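Local coordinates for core protein VP4 (Bluetongue virus, PDB 2JHP) that caps viral messenger RNA as a multifunctional enzyme of the inner capsid, with methyltransferase sites that bind S-adenosyl-L-homocysteine, at residues 3-8 / 46-51; 219-224 / 236-241; 456-461 / 566-571. One frame throughout, in Å; residues are numbered along the deposited sequence.

Interaction 1: 3-8 / 46-51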
loop_
_atom_site.group_PDB
_atom_site.type_symbol
_atom_site.label_atom_id
_atom_site.label_comp_id
_atom_site.label_asym_id
_atom_site.label_seq_id
_atom_site.Cartn_x
_atom_site.Cartn_y
_atom_site.Cartn_z
ATOM N N GLU A 3 19.019 3.579 -12.976
ATOM C CA GLU A 3 19.241 3.371 -14.389
ATOM C C GLU A 3 17.978 2.796 -15.070
ATOM O O GLU A 3 17.813 2.999 -16.279
ATOM C CB GLU A 3 20.442 2.423 -14.591
ATOM C CG GLU A 3 21.817 3.085 -14.532
ATOM C CD GLU A 3 22.476 3.228 -15.904
ATOM O OE1 GLU A 3 21.772 3.600 -16.870
ATOM O OE2 GLU A 3 23.708 2.972 -16.010
ATOM N N PRO A 4 17.096 2.093 -14.324
ATOM C CA PRO A 4 15.903 1.638 -15.031
ATOM C C PRO A 4 15.147 2.822 -15.615
ATOM O O PRO A 4 15.074 3.883 -14.989
ATOM C CB PRO A 4 15.065 0.935 -13.948
ATOM C CG PRO A 4 16.070 0.590 -12.869
ATOM C CD PRO A 4 17.086 1.692 -12.910
ATOM N N HIS A 5 14.627 2.636 -16.824
ATOM C CA HIS A 5 13.922 3.689 -17.529
ATOM C C HIS A 5 12.623 3.146 -18.131
ATOM O O HIS A 5 12.531 1.972 -18.471
ATOM C CB HIS A 5 14.809 4.283 -18.620
ATOM C CG HIS A 5 15.072 3.346 -19.759
ATOM N ND1 HIS A 5 16.249 2.633 -19.879
ATOM C CD2 HIS A 5 14.300 2.979 -20.814
ATOM C CE1 HIS A 5 16.198 1.886 -20.970
ATOM N NE2 HIS A 5 15.027 2.075 -21.553
ATOM N N ALA A 6 11.627 4.016 -18.246
ATOM C CA ALA A 6 10.393 3.698 -18.939
ATOM C C ALA A 6 10.550 4.049 -20.410
ATOM O O ALA A 6 11.240 5.023 -20.754
ATOM C CB ALA A 6 9.240 4.477 -18.330
ATOM N N VAL A 7 9.947 3.259 -21.275
ATOM C CA VAL A 7 9.837 3.656 -22.647
ATOM C C VAL A 7 8.493 4.385 -22.776
ATOM O O VAL A 7 7.418 3.779 -22.680
ATOM C CB VAL A 7 9.937 2.436 -23.617
ATOM C CG1 VAL A 7 9.726 2.860 -25.067
ATOM C CG2 VAL A 7 11.285 1.741 -23.462
ATOM N N LEU A 8 8.565 5.703 -22.949
ATOM C CA LEU A 8 7.383 6.527 -23.019
ATOM C C LEU A 8 6.883 6.498 -24.447
ATOM O O LEU A 8 7.284 7.306 -25.297
ATOM C CB LEU A 8 7.679 7.949 -22.542
ATOM C CG LEU A 8 8.319 8.141 -21.164
ATOM C CD1 LEU A 8 8.604 9.638 -20.877
ATOM C CD2 LEU A 8 7.456 7.527 -20.063
ATOM N N THR A 46 18.199 7.061 -19.929
ATOM C CA THR A 46 17.134 7.844 -19.284
ATOM C C THR A 46 15.814 7.353 -19.845
ATOM O O THR A 46 15.813 6.531 -20.760
ATOM C CB THR A 46 17.235 9.360 -19.615
ATOM O OG1 THR A 46 17.014 9.555 -21.017
ATOM C CG2 THR A 46 18.583 9.920 -19.257
ATOM N N ASP A 47 14.695 7.863 -19.326
ATOM C CA ASP A 47 13.410 7.685 -20.004
ATOM C C ASP A 47 13.531 8.179 -21.440
ATOM O O ASP A 47 14.293 9.116 -21.724
ATOM C CB ASP A 47 12.263 8.394 -19.275
ATOM C CG ASP A 47 11.931 7.747 -17.928
ATOM O OD1 ASP A 47 12.213 6.540 -17.744
ATOM O OD2 ASP A 47 11.388 8.446 -17.046
ATOM N N VAL A 48 12.808 7.515 -22.339
ATOM C CA VAL A 48 12.889 7.765 -23.776
ATOM C C VAL A 48 11.521 7.745 -24.399
ATOM O O VAL A 48 10.639 6.994 -23.975
ATOM C CB VAL A 48 13.728 6.700 -24.522
ATOM C CG1 VAL A 48 15.170 7.050 -24.458
ATOM C CG2 VAL A 48 13.480 5.294 -23.963
ATOM N N TYR A 49 11.357 8.567 -25.429
ATOM C CA TYR A 49 10.114 8.575 -26.169
ATOM C C TYR A 49 10.190 7.579 -27.302
ATOM O O TYR A 49 11.258 7.358 -27.872
ATOM C CB TYR A 49 9.836 9.959 -26.725
ATOM C CG TYR A 49 9.424 10.969 -25.693
ATOM C CD1 TYR A 49 8.201 10.865 -25.027
ATOM C CD2 TYR A 49 10.244 12.054 -25.404
ATOM C CE1 TYR A 49 7.812 11.817 -24.079
ATOM C CE2 TYR A 49 9.866 13.009 -24.454
ATOM C CZ TYR A 49 8.655 12.882 -23.804
ATOM O OH TYR A 49 8.303 13.822 -22.876
ATOM N N ALA A 50 9.048 6.987 -27.625
ATOM C CA ALA A 50 8.950 6.065 -28.746
ATOM C C ALA A 50 7.635 6.227 -29.502
ATOM O O ALA A 50 6.581 6.432 -28.900
ATOM C CB ALA A 50 9.107 4.630 -28.257
ATOM N N TYR A 51 7.718 6.126 -30.826
ATOM C CA TYR A 51 6.549 6.116 -31.712
ATOM C C TYR A 51 6.753 5.142 -32.876
ATOM O O TYR A 51 7.885 4.763 -33.185
ATOM C CB TYR A 51 6.260 7.524 -32.253
ATOM C CG TYR A 51 7.346 8.095 -33.148
ATOM C CD1 TYR A 51 7.466 7.693 -34.480
ATOM C CD2 TYR A 51 8.242 9.053 -32.668
ATOM C CE1 TYR A 51 8.458 8.220 -35.310
ATOM C CE2 TYR A 51 9.237 9.590 -33.492
ATOM C CZ TYR A 51 9.339 9.166 -34.810
ATOM O OH TYR A 51 10.319 9.684 -35.630
#
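Four hydrogen bonds tie Ala-6 and Leu-8 to the segment 46-51, three between backbones and one to a side chain, from Ala-6 N to Asp-47 OD1. Leu-8 is bonded through both its N and its O: the N donates to Val-48 O at 2.6 Å, and the O accepts from Ala-50 N at 2.9 Å, the donor standing 45° out of the carbonyl plane. One step earlier, Val-48 N reaches Ala-6 O in a weak bond of 3.3 Å. Where the strand pairing gives out, the carboxylate of Asp-47 substitutes for a backbone acceptor: Ala-6 N meets its OD1 at 2.6 Å, on the anti side and 31° out of the carboxylate plane. Asp-47 OD2 is held by a salt bridge to Arg-110 of helix 99-112.

The ladder is parallel, with bridges Val-7 to Val-48 and Leu-8 to Tyr-49, and it joins strands 7-10 and 48-51 inside a five-stranded parallel sheet, where strand 67-71 lies on the other flank of 7-10.

Apolar contacts divide between the two faces. On the face of Val-7 and Val-48, Val-7 CG1, anti to its backbone N, reaches forward to Ala-50 CB at 3.7 Å. On the opposite face Leu-8 crosses Tyr-49 obliquely, CB lying 3.9 Å from ring atom CD1.

Two side chains have polar ends bonded outside the pair: Tyr-49 OH to Glu-103 and His-5 NE2 to Asn-41. His-5 CG sits between its backbone N and carbonyl carbon (chi1 69°), and its CB comes within 3.3 Å of Thr-46 O.

Interaction 2: 219-224 / 236-241. With SAH (S-adenosyl-L-homocysteine), chain C.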
loop_
_atom_site.group_PDB
_atom_site.type_symbol
_atom_site.label_atom_id
_atom_site.label_comp_id
_atom_site.label_asym_id
_atom_site.label_seq_id
_atom_site.Cartn_x
_atom_site.Cartn_y
_atom_site.Cartn_z
ATOM N N LEU A 219 -25.084 -3.474 11.528
ATOM C CA LEU A 219 -26.449 -3.373 12.024
ATOM C C LEU A 219 -26.599 -2.142 12.931
ATOM O O LEU A 219 -25.947 -2.031 13.970
ATOM C CB LEU A 219 -26.897 -4.659 12.728
ATOM C CG LEU A 219 -28.335 -4.646 13.264
ATOM C CD1 LEU A 219 -29.341 -4.345 12.150
ATOM C CD2 LEU A 219 -28.689 -5.952 13.992
ATOM N N TRP A 220 -27.467 -1.228 12.511
ATOM C CA TRP A 220 -27.606 0.080 13.134
ATOM C C TRP A 220 -28.847 0.183 14.016
ATOM O O TRP A 220 -29.960 0.259 13.509
ATOM C CB TRP A 220 -27.707 1.141 12.040
ATOM C CG TRP A 220 -26.514 1.237 11.170
ATOM C CD1 TRP A 220 -26.309 0.606 9.976
ATOM C CD2 TRP A 220 -25.349 2.023 11.419
ATOM N NE1 TRP A 220 -25.080 0.952 9.465
ATOM C CE2 TRP A 220 -24.468 1.820 10.334
ATOM C CE3 TRP A 220 -24.957 2.869 12.461
ATOM C CZ2 TRP A 220 -23.219 2.438 10.258
ATOM C CZ3 TRP A 220 -23.705 3.491 12.384
ATOM C CH2 TRP A 220 -22.857 3.270 11.280
ATOM N N HIS A 221 -28.658 0.179 15.330
ATOM C CA HIS A 221 -29.748 0.477 16.255
ATOM C C HIS A 221 -29.675 1.957 16.578
ATOM O O HIS A 221 -28.733 2.410 17.222
ATOM C CB HIS A 221 -29.624 -0.347 17.531
ATOM C CG HIS A 221 -30.110 -1.756 17.396
ATOM N ND1 HIS A 221 -31.449 -2.076 17.327
ATOM C CD2 HIS A 221 -29.438 -2.930 17.341
ATOM C CE1 HIS A 221 -31.580 -3.388 17.223
ATOM N NE2 HIS A 221 -30.376 -3.929 17.230
ATOM N N VAL A 222 -30.654 2.717 16.111
ATOM C CA VAL A 222 -30.607 4.175 16.241
ATOM C C VAL A 222 -31.707 4.691 17.172
ATOM O O VAL A 222 -32.879 4.347 17.006
ATOM C CB VAL A 222 -30.637 4.900 14.857
ATOM C CG1 VAL A 222 -29.448 4.468 13.995
ATOM C CG2 VAL A 222 -31.940 4.651 14.127
ATOM N N TYR A 223 -31.318 5.505 18.151
ATOM C CA TYR A 223 -32.223 5.928 19.221
ATOM C C TYR A 223 -32.404 7.442 19.241
ATOM O O TYR A 223 -31.425 8.187 19.346
ATOM C CB TYR A 223 -31.695 5.491 20.589
ATOM C CG TYR A 223 -31.316 4.033 20.743
ATOM C CD1 TYR A 223 -30.124 3.537 20.207
ATOM C CD2 TYR A 223 -32.122 3.159 21.475
ATOM C CE1 TYR A 223 -29.759 2.202 20.373
ATOM C CE2 TYR A 223 -31.766 1.820 21.650
ATOM C CZ TYR A 223 -30.583 1.352 21.096
ATOM O OH TYR A 223 -30.226 0.040 21.263
ATOM N N ASP A 224 -33.658 7.884 19.143
ATOM C CA ASP A 224 -34.019 9.305 19.268
ATOM C C ASP A 224 -35.527 9.484 19.170
ATOM O O ASP A 224 -36.143 9.044 18.205
ATOM C CB ASP A 224 -33.332 10.158 18.191
ATOM C CG ASP A 224 -33.286 11.621 18.549
ATOM O OD1 ASP A 224 -34.344 12.225 18.802
ATOM O OD2 ASP A 224 -32.176 12.174 18.569
ATOM N N ILE A 236 -32.505 -0.231 12.453
ATOM C CA ILE A 236 -33.588 -0.457 13.392
ATOM C C ILE A 236 -33.758 0.815 14.231
ATOM O O ILE A 236 -32.848 1.225 14.962
ATOM C CB ILE A 236 -33.328 -1.730 14.233
ATOM C CG1 ILE A 236 -33.398 -2.960 13.326
ATOM C CG2 ILE A 236 -34.332 -1.858 15.365
ATOM C CD1 ILE A 236 -32.740 -4.191 13.899
ATOM N N VAL A 237 -34.930 1.431 14.103
ATOM C CA VAL A 237 -35.169 2.779 14.606
ATOM C C VAL A 237 -35.947 2.768 15.917
ATOM O O VAL A 237 -37.003 2.143 16.027
ATOM C CB VAL A 237 -35.872 3.648 13.525
ATOM C CG1 VAL A 237 -36.269 5.026 14.060
ATOM C CG2 VAL A 237 -34.971 3.782 12.302
ATOM N N HIS A 238 -35.396 3.461 16.908
ATOM C CA HIS A 238 -36.017 3.572 18.220
ATOM C C HIS A 238 -36.314 5.033 18.539
ATOM O O HIS A 238 -35.413 5.876 18.515
ATOM C CB HIS A 238 -35.119 2.963 19.299
ATOM C CG HIS A 238 -34.647 1.578 18.983
ATOM N ND1 HIS A 238 -35.458 0.469 19.104
ATOM C CD2 HIS A 238 -33.449 1.121 18.546
ATOM C CE1 HIS A 238 -34.782 -0.611 18.754
ATOM N NE2 HIS A 238 -33.560 -0.242 18.412
ATOM N N ASN A 239 -37.582 5.324 18.823
ATOM C CA ASN A 239 -38.001 6.666 19.223
ATOM C C ASN A 239 -38.054 6.786 20.740
ATOM O O ASN A 239 -38.913 7.462 21.307
ATOM C CB ASN A 239 -39.341 7.022 18.584
ATOM C CG ASN A 239 -39.313 6.891 17.074
ATOM O OD1 ASN A 239 -40.236 6.331 16.469
ATOM N ND2 ASN A 239 -38.245 7.395 16.454
ATOM N N ILE A 240 -37.098 6.124 21.376
ATOM C CA ILE A 240 -36.999 6.019 22.816
ATOM C C ILE A 240 -35.993 7.046 23.314
ATOM O O ILE A 240 -34.990 7.319 22.656
ATOM C CB ILE A 240 -36.593 4.558 23.206
ATOM C CG1 ILE A 240 -37.834 3.658 23.281
ATOM C CG2 ILE A 240 -35.812 4.486 24.516
ATOM C CD1 ILE A 240 -38.196 2.962 21.962
ATOM N N MET A 241 -36.284 7.637 24.467
ATOM C CA MET A 241 -35.305 8.454 25.166
ATOM C C MET A 241 -34.547 7.602 26.190
ATOM O O MET A 241 -35.143 6.944 27.043
ATOM C CB MET A 241 -35.973 9.661 25.823
ATOM C CG MET A 241 -34.990 10.579 26.504
ATOM S SD MET A 241 -35.435 12.310 26.411
ATOM C CE MET A 241 -35.274 12.659 24.665
HETATM N N SAH C . -26.517 12.865 15.777
HETATM C CA SAH C . -27.344 14.004 15.264
HETATM C CB SAH C . -27.091 15.303 16.034
HETATM C CG SAH C . -27.454 15.221 17.514
HETATM S SD SAH C . -28.900 16.233 17.890
HETATM C C SAH C . -27.109 14.202 13.770
HETATM O O SAH C . -26.059 13.839 13.237
HETATM O OXT SAH C . -27.974 14.719 13.063
HETATM C "C5'" SAH C . -29.085 15.583 19.562
HETATM C "C4'" SAH C . -30.317 14.698 19.622
HETATM O "O4'" SAH C . -30.341 13.960 20.815
HETATM C "C3'" SAH C . -31.620 15.478 19.591
HETATM O "O3'" SAH C . -32.186 15.304 18.317
HETATM C "C2'" SAH C . -32.484 14.859 20.678
HETATM O "O2'" SAH C . -33.724 14.433 20.167
HETATM C "C1'" SAH C . -31.687 13.641 21.089
HETATM N N9 SAH C . -31.790 13.227 22.496
HETATM C C8 SAH C . -31.866 14.006 23.621
HETATM N N7 SAH C . -31.910 13.188 24.698
HETATM C C5 SAH C . -31.850 11.906 24.278
HETATM C C6 SAH C . -31.857 10.686 24.947
HETATM N N6 SAH C . -31.932 10.649 26.273
HETATM N N1 SAH C . -31.787 9.509 24.221
HETATM C C2 SAH C . -31.709 9.544 22.847
HETATM N N3 SAH C . -31.699 10.761 22.192
HETATM C C4 SAH C . -31.771 11.919 22.895
#
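The rings of His-221, Tyr-223 and His-238 form an aromatic cluster on one face of the paired strands, with His-238 touching both of the others. Its ring lies beside that of Tyr-223, pointing the same way, in an offset stack: the planes are 24° apart, and CD2 sits over one face of the phenol ring, displaced toward the rim, 3.6 Å from Tyr-223 CE2. Against His-221 the relation is rim to rim. His-238 NE2 and His-221 ND1 are 3.0 Å apart in a hydrogen bond whose donor may be either, and each nitrogen lies near the plane of the other ring. Tyr-223 OH bonds to His-194, whose ring stacks on His-221. Ile-236 runs alongside His-221, its CG2 3.5 Å from ND1.

The strands carrying these rings, 219-223 and 235-238, pair in parallel at the 235-238 edge of a seven-stranded mixed sheet in order 3-2-1-4-5-7-6, the Rossmann-like methyltransferase topology. The ladder includes His-238 N to Val-222 O and Asp-224 N to His-238 O, both 2.7 Å; on the other face, Val-222 CG2 meets Val-237 CG2.

At the C-terminal end of strand 219-223, the Asp-224 side chain leaves the backbone away from the neighbouring strand, and its carboxylate binds the ribose of S-adenosyl-L-homocysteine. CG is anti to the backbone N (chi1 -160°), OD1 accepting from O2' at 2.7 Å and OD2 from O3' at 3.1 Å. Asn-239 ND2 donates to Asp-224 O at 3.2 Å, with a nearly straight N-H...O angle of 172°. Met-241 reaches the adenine with CG near N6 and CE near N7.

Interaction 3: 456-461 / 566-571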
loop_
_atom_site.group_PDB
_atom_site.type_symbol
_atom_site.label_atom_id
_atom_site.label_comp_id
_atom_site.label_asym_id
_atom_site.label_seq_id
_atom_site.Cartn_x
_atom_site.Cartn_y
_atom_site.Cartn_z
ATOM N N VAL A 456 20.613 -7.968 -2.329
ATOM C CA VAL A 456 19.233 -8.435 -2.295
ATOM C C VAL A 456 19.152 -9.773 -3.008
ATOM O O VAL A 456 18.704 -10.758 -2.420
ATOM C CB VAL A 456 18.250 -7.420 -2.968
ATOM C CG1 VAL A 456 16.834 -7.961 -2.959
ATOM C CG2 VAL A 456 18.296 -6.075 -2.284
ATOM N N MET A 457 19.595 -9.798 -4.266
ATOM C CA MET A 457 19.682 -11.017 -5.066
ATOM C C MET A 457 20.351 -12.187 -4.339
ATOM O O MET A 457 19.835 -13.313 -4.332
ATOM C CB MET A 457 20.456 -10.737 -6.345
ATOM C CG MET A 457 19.636 -10.127 -7.447
ATOM S SD MET A 457 20.607 -9.880 -8.934
ATOM C CE MET A 457 20.876 -11.552 -9.489
ATOM N N LEU A 458 21.496 -11.914 -3.725
ATOM C CA LEU A 458 22.291 -12.953 -3.080
ATOM C C LEU A 458 21.701 -13.464 -1.755
ATOM O O LEU A 458 21.917 -14.616 -1.381
ATOM C CB LEU A 458 23.751 -12.500 -2.927
ATOM C CG LEU A 458 24.478 -12.301 -4.267
ATOM C CD1 LEU A 458 25.663 -11.363 -4.176
ATOM C CD2 LEU A 458 24.909 -13.632 -4.837
ATOM N N ASN A 459 20.957 -12.611 -1.058
ATOM C CA ASN A 459 20.365 -12.962 0.231
ATOM C C ASN A 459 18.923 -13.405 0.120
ATOM O O ASN A 459 18.480 -14.264 0.871
ATOM C CB ASN A 459 20.409 -11.768 1.180
ATOM C CG ASN A 459 21.811 -11.384 1.579
ATOM O OD1 ASN A 459 22.787 -12.012 1.169
ATOM N ND2 ASN A 459 21.918 -10.337 2.391
ATOM N N GLY A 460 18.197 -12.790 -0.807
ATOM C CA GLY A 460 16.749 -12.939 -0.911
ATOM C C GLY A 460 16.256 -14.255 -1.476
ATOM O O GLY A 460 15.199 -14.735 -1.077
ATOM N N SER A 461 17.018 -14.835 -2.401
ATOM C CA SER A 461 16.564 -15.996 -3.159
ATOM C C SER A 461 16.699 -17.321 -2.414
ATOM O O SER A 461 17.803 -17.728 -2.038
ATOM C CB SER A 461 17.288 -16.082 -4.496
ATOM O OG SER A 461 16.874 -17.220 -5.235
ATOM N N THR A 566 17.058 -9.962 -10.157
ATOM C CA THR A 566 16.349 -11.158 -10.627
ATOM C C THR A 566 16.615 -12.341 -9.692
ATOM O O THR A 566 17.440 -12.234 -8.783
ATOM C CB THR A 566 16.709 -11.503 -12.086
ATOM O OG1 THR A 566 15.749 -12.428 -12.612
ATOM C CG2 THR A 566 18.128 -12.098 -12.185
ATOM N N ASP A 567 15.921 -13.461 -9.918
ATOM C CA ASP A 567 15.973 -14.617 -9.006
ATOM C C ASP A 567 17.078 -15.607 -9.382
ATOM O O ASP A 567 16.976 -16.327 -10.377
ATOM C CB ASP A 567 14.597 -15.302 -8.892
ATOM C CG ASP A 567 14.537 -16.328 -7.751
ATOM O OD1 ASP A 567 14.870 -15.975 -6.604
ATOM O OD2 ASP A 567 14.140 -17.490 -7.988
ATOM N N LEU A 568 18.128 -15.634 -8.565
ATOM C CA LEU A 568 19.252 -16.549 -8.755
ATOM C C LEU A 568 18.841 -18.015 -8.769
ATOM O O LEU A 568 19.240 -18.764 -9.652
ATOM C CB LEU A 568 20.335 -16.320 -7.695
ATOM C CG LEU A 568 21.261 -15.118 -7.910
ATOM C CD1 LEU A 568 22.356 -15.125 -6.857
ATOM C CD2 LEU A 568 21.875 -15.123 -9.308
ATOM N N PHE A 569 18.041 -18.422 -7.792
ATOM C CA PHE A 569 17.663 -19.831 -7.663
ATOM C C PHE A 569 16.950 -20.332 -8.912
ATOM O O PHE A 569 17.323 -21.342 -9.481
ATOM C CB PHE A 569 16.769 -20.046 -6.447
ATOM C CG PHE A 569 17.125 -21.256 -5.657
ATOM C CD1 PHE A 569 17.509 -21.148 -4.324
ATOM C CD2 PHE A 569 17.104 -22.502 -6.249
ATOM C CE1 PHE A 569 17.859 -22.277 -3.594
ATOM C CE2 PHE A 569 17.444 -23.612 -5.537
ATOM C CZ PHE A 569 17.821 -23.512 -4.202
ATOM N N TRP A 570 15.916 -19.609 -9.330
ATOM C CA TRP A 570 15.170 -19.925 -10.544
ATOM C C TRP A 570 16.068 -19.822 -11.789
ATOM O O TRP A 570 16.020 -20.681 -12.675
ATOM C CB TRP A 570 13.962 -18.989 -10.617
ATOM C CG TRP A 570 13.152 -19.031 -11.853
ATOM C CD1 TRP A 570 13.241 -19.934 -12.874
ATOM C CD2 TRP A 570 12.075 -18.151 -12.185
ATOM N NE1 TRP A 570 12.296 -19.653 -13.836
ATOM C CE2 TRP A 570 11.568 -18.561 -13.434
ATOM C CE3 TRP A 570 11.483 -17.048 -11.540
ATOM C CZ2 TRP A 570 10.507 -17.907 -14.062
ATOM C CZ3 TRP A 570 10.432 -16.393 -12.168
ATOM C CH2 TRP A 570 9.951 -16.833 -13.412
ATOM N N TRP A 571 16.896 -18.780 -11.827
ATOM C CA TRP A 571 17.839 -18.569 -12.928
ATOM C C TRP A 571 18.847 -19.723 -13.048
ATOM O O TRP A 571 18.991 -20.301 -14.118
ATOM C CB TRP A 571 18.542 -17.216 -12.786
ATOM C CG TRP A 571 19.102 -16.696 -14.061
ATOM C CD1 TRP A 571 18.424 -16.046 -15.050
ATOM C CD2 TRP A 571 20.466 -16.767 -14.487
ATOM N NE1 TRP A 571 19.280 -15.708 -16.069
ATOM C CE2 TRP A 571 20.539 -16.147 -15.752
ATOM C CE3 TRP A 571 21.636 -17.311 -13.927
ATOM C CZ2 TRP A 571 21.734 -16.054 -16.469
ATOM C CZ3 TRP A 571 22.822 -17.211 -14.636
ATOM C CH2 TRP A 571 22.861 -16.592 -15.893
#
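Ser-461 OG bridges to the start of the other helix with two hydrogen bonds. It donates to Asp-567 OD1 at 2.7 Å, approaching from above the carboxylate plane (47° out of it), and accepts from Phe-569 N at 3.1 Å. OG is anti to the backbone N (chi1 179°), which points it at the helix start. Asp-567 uses its second oxygen on its own helix: Trp-570 N donates to OD2 at 3.1 Å, again from above the plane. Salt-bridging Arg-466 also meets OD2, and Ile-467 N meets OD1, so the buried carboxylate has partners on both oxygens.

Asp-567 is the N-cap of helix 568-576, its OD2 accepting from Trp-570 N, and Ser-461, the first residue past helix 453-460, supplies an acceptor to another amide of the same first turn. The C-terminal end of one helix is thus fastened to the N-terminal end of the other across 104 intervening residues. The partial positive charge expected at a helix start would probably favour the charged form of the aspartate.

Further out the contact is mostly apolar. Met-457 lays its CG against the carbonyl oxygen Thr-566 O at 3.3 Å, then bends at the sulfur (chi3 70°), and its CE packs 3.7 Å from Leu-568 CD2, the two side chains crossing at about a right angle. The other branch of Leu-568, CD1, meets Leu-458 CD2 at 3.6 Å, in an oblique crossing. Trp-637 of helix 635-641 touches Ser-461 and Leu-568, while Leu-559 and Leu-555 of helix 551-561 lie against Met-457 and Leu-568, respectively.

The three contacts follow one another along the chain, each closing before the next opens, and none shares a sheet or helix with another. Interactions 1 and 3 are the closer pair, with centres about 26 Å apart and nearest atoms about 11 Å. Interaction 2 lies on the opposite side of the chain's centre, its own centre about 60 Å from interaction 1 and 59 Å from interaction 3. Interaction 1 belongs to the five-stranded parallel sheet, interaction 2 to an edge of a seven-stranded mixed sheet, and interaction 3 joins helices 453-460 and 568-576. This separation suits an elongated, multifunctional capping enzyme; of the three, interaction 2 contributes residues to the pocket of a bound S-adenosyl-L-homocysteine.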